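Local coordinates for ferripyochelin binding protein (Salmonella enterica subsp. enterica serovar Typhimurium, PDB 3R3R) that binds zinc and, as a member of the gamma-class carbonic anhydrase family, may have a related activity, at residues A[173-176]-A[177-181]. Residues are numbered along the deposited sequence; the frame is centred on the assembly and turned at random. Where two conformers were deposited one is given.
Sequences KWKD and DYLSQ
Four successive i to i+4 hydrogen bonds run from Asp177, Tyr178, Leu179 and Ser180 N back to Lys173, Trp174, Lys175 and Asp176 O, the Leu179 N to Lys175 O bond being 2.9 Å long with an N-H...O angle of 164°. One turn apart, Lys175 CD and Leu179 CD1 meet at 3.9 Å, and Asp176 OD1 lies equally near that methyl. Lys175 has CG wedged between its backbone N and carbonyl carbon (chi1 66°) and bends again at chi2, a course that carries NZ to within 2.7 Å of Asp176 OD1, a salt bridge in which NZ meets OD1 from above the carboxylate plane. Residues 173-181 belong to the C-terminal helix 158-182, which packs along the left-handed beta-helix: Lys175, Tyr178 and Leu179 touch Met23 on strand 23-24, while Lys175 NZ also pairs with Asp39 and hydrogen-bonds to Arg21 O, giving the amine of the buried Lys175 at least three oxygen partners. Farther round the helix, Asp177 OD2 reaches the Trp174 indole in its plane, 3.7 Å from CD1, the two side chains running alongside with planes 45° apart. Tyr178 CD2 approaches Trp174 O at 3.2 Å, and Gln181 N hydrogen-bonds to Asp177 O.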
ATOM      1  N   LYS A 173      -6.779 -14.927  -2.246  1.00 15.79           N
ATOM      2  CA  LYS A 173      -7.227 -16.011  -3.116  0.50 16.29           C
ATOM      3  C   LYS A 173      -6.897 -15.713  -4.585  1.00 15.55           C
ATOM      4  O   LYS A 173      -6.398 -16.584  -5.315  1.00 16.88           O
ATOM      5  CB  LYS A 173      -8.731 -16.258  -2.949  0.50 18.94           C
ATOM      6  CG  LYS A 173      -9.156 -16.736  -1.563  0.50 23.18           C
ATOM      7  CD  LYS A 173     -10.643 -17.073  -1.540  0.50 27.85           C
ATOM      8  CE  LYS A 173     -11.137 -17.300  -0.121  0.50 30.95           C
ATOM      9  NZ  LYS A 173     -11.059 -16.043   0.670  0.50 32.74           N
ATOM     10  N   TRP A 174      -7.177 -14.489  -5.019  1.00 14.84           N
ATOM     11  CA  TRP A 174      -6.971 -14.143  -6.413  1.00 15.14           C
ATOM     12  C   TRP A 174      -5.491 -14.129  -6.771  1.00 14.22           C
ATOM     13  O   TRP A 174      -5.115 -14.638  -7.822  1.00 15.53           O
ATOM     14  CB  TRP A 174      -7.693 -12.835  -6.772  1.00 15.28           C
ATOM     15  CG  TRP A 174      -9.210 -12.958  -6.625  1.00 14.72           C
ATOM     16  CD1 TRP A 174      -9.970 -14.098  -6.787  1.00 15.93           C
ATOM     17  CD2 TRP A 174     -10.126 -11.930  -6.231  1.00 14.15           C
ATOM     18  NE1 TRP A 174     -11.287 -13.822  -6.530  1.00 16.14           N
ATOM     19  CE2 TRP A 174     -11.411 -12.500  -6.190  1.00 14.50           C
ATOM     20  CE3 TRP A 174      -9.985 -10.576  -5.918  1.00 16.23           C
ATOM     21  CZ2 TRP A 174     -12.545 -11.760  -5.869  1.00 14.36           C
ATOM     22  CZ3 TRP A 174     -11.113  -9.850  -5.584  1.00 17.26           C
ATOM     23  CH2 TRP A 174     -12.373 -10.445  -5.554  1.00 16.19           C
ATOM     24  N   LYS A 175      -4.633 -13.572  -5.918  1.00 13.70           N
ATOM     25  CA  LYS A 175      -3.207 -13.677  -6.228  1.00 14.63           C
ATOM     26  C   LYS A 175      -2.750 -15.145  -6.260  1.00 15.27           C
ATOM     27  O   LYS A 175      -1.948 -15.518  -7.109  1.00 16.56           O
ATOM     28  CB  LYS A 175      -2.325 -12.773  -5.362  1.00 17.72           C
ATOM     29  CG  LYS A 175      -2.272 -13.105  -3.918  1.00 19.69           C
ATOM     30  CD  LYS A 175      -1.158 -14.073  -3.574  1.00 20.17           C
ATOM     31  CE  LYS A 175      -1.211 -14.320  -2.090  1.00 19.43           C
ATOM     32  NZ  LYS A 175      -0.426 -15.510  -1.698  1.00 18.23           N
ATOM     33  N   ASP A 176      -3.303 -15.995  -5.396  1.00 16.37           N
ATOM     34  CA  ASP A 176      -2.983 -17.415  -5.459  1.00 17.44           C
ATOM     35  C   ASP A 176      -3.422 -18.081  -6.773  1.00 17.57           C
ATOM     36  O   ASP A 176      -2.756 -18.989  -7.266  1.00 19.13           O
ATOM     37  CB  ASP A 176      -3.542 -18.136  -4.233  1.00 18.30           C
ATOM     38  CG  ASP A 176      -2.710 -17.886  -2.984  1.00 19.09           C
ATOM     39  OD1 ASP A 176      -1.507 -17.569  -3.116  1.00 18.73           O
ATOM     40  OD2 ASP A 176      -3.249 -18.024  -1.868  1.00 19.94           O
ATOM     41  N   ASP A 177      -4.525 -17.614  -7.353  1.00 17.84           N
ATOM     42  CA  ASP A 177      -4.937 -18.085  -8.676  1.00 18.32           C
ATOM     43  C   ASP A 177      -3.845 -17.792  -9.695  1.00 17.49           C
ATOM     44  O   ASP A 177      -3.461 -18.663 -10.472  1.00 18.72           O
ATOM     45  CB  ASP A 177      -6.239 -17.420  -9.129  1.00 17.85           C
ATOM     46  CG  ASP A 177      -7.455 -17.869  -8.325  1.00 19.74           C
ATOM     47  OD1 ASP A 177      -7.438 -18.955  -7.697  1.00 22.30           O
ATOM     48  OD2 ASP A 177      -8.459 -17.129  -8.342  1.00 18.81           O
ATOM     49  N   TYR A 178      -3.333 -16.567  -9.699  1.00 17.09           N
ATOM     50  CA  TYR A 178      -2.257 -16.237 -10.624  1.00 16.57           C
ATOM     51  C   TYR A 178      -0.959 -16.996 -10.337  1.00 18.35           C
ATOM     52  O   TYR A 178      -0.302 -17.465 -11.258  1.00 19.47           O
ATOM     53  CB  TYR A 178      -2.026 -14.730 -10.653  1.00 16.05           C
ATOM     54  CG  TYR A 178      -3.149 -13.993 -11.329  1.00 14.22           C
ATOM     55  CD1 TYR A 178      -3.220 -13.925 -12.719  1.00 15.92           C
ATOM     56  CD2 TYR A 178      -4.149 -13.372 -10.582  1.00 14.24           C
ATOM     57  CE1 TYR A 178      -4.241 -13.240 -13.351  1.00 15.31           C
ATOM     58  CE2 TYR A 178      -5.188 -12.688 -11.207  1.00 13.58           C
ATOM     59  CZ  TYR A 178      -5.212 -12.607 -12.593  1.00 14.48           C
ATOM     60  OH  TYR A 178      -6.216 -11.941 -13.249  1.00 15.33           O
ATOM     61  N   LEU A 179      -0.603 -17.137  -9.068  1.00 17.57           N
ATOM     62  CA  LEU A 179       0.592 -17.884  -8.728  1.00 19.51           C
ATOM     63  C   LEU A 179       0.472 -19.344  -9.145  1.00 20.31           C
ATOM     64  O   LEU A 179       1.469 -19.964  -9.518  1.00 21.05           O
ATOM     65  CB  LEU A 179       0.874 -17.790  -7.237  1.00 19.54           C
ATOM     66  CG  LEU A 179       1.297 -16.408  -6.757  1.00 19.68           C
ATOM     67  CD1 LEU A 179       1.508 -16.425  -5.246  1.00 20.87           C
ATOM     68  CD2 LEU A 179       2.554 -15.935  -7.484  1.00 20.27           C
ATOM     69  N   SER A 180      -0.736 -19.900  -9.069  1.00 21.95           N
ATOM     70  CA  SER A 180      -0.941 -21.295  -9.444  0.50 23.02           C
ATOM     71  C   SER A 180      -0.738 -21.456 -10.945  1.00 23.76           C
ATOM     72  O   SER A 180      -0.293 -22.506 -11.405  1.00 23.80           O
ATOM     73  CB  SER A 180      -2.330 -21.795  -9.032  0.50 24.19           C
ATOM     74  OG  SER A 180      -3.334 -21.258  -9.873  0.50 25.19           O
ATOM     75  N   GLN A 181      -1.051 -20.411 -11.707  1.00 25.08           N
ATOM     76  CA  GLN A 181      -0.821 -20.438 -13.147  1.00 27.00           C
ATOM     77  C   GLN A 181       0.677 -20.490 -13.450  1.00 30.48           C
ATOM     78  O   GLN A 181       1.097 -21.161 -14.389  1.00 30.94           O
ATOM     79  CB  GLN A 181      -1.502 -19.249 -13.837  1.00 25.67           C
ATOM     80  CG  GLN A 181      -3.013 -19.434 -13.864  1.00 25.49           C
ATOM     81  CD  GLN A 181      -3.820 -18.209 -14.257  1.00 25.70           C
ATOM     82  OE1 GLN A 181      -3.297 -17.203 -14.764  1.00 26.96           O
ATOM     83  NE2 GLN A 181      -5.126 -18.291 -14.011  1.00 24.72           N
TER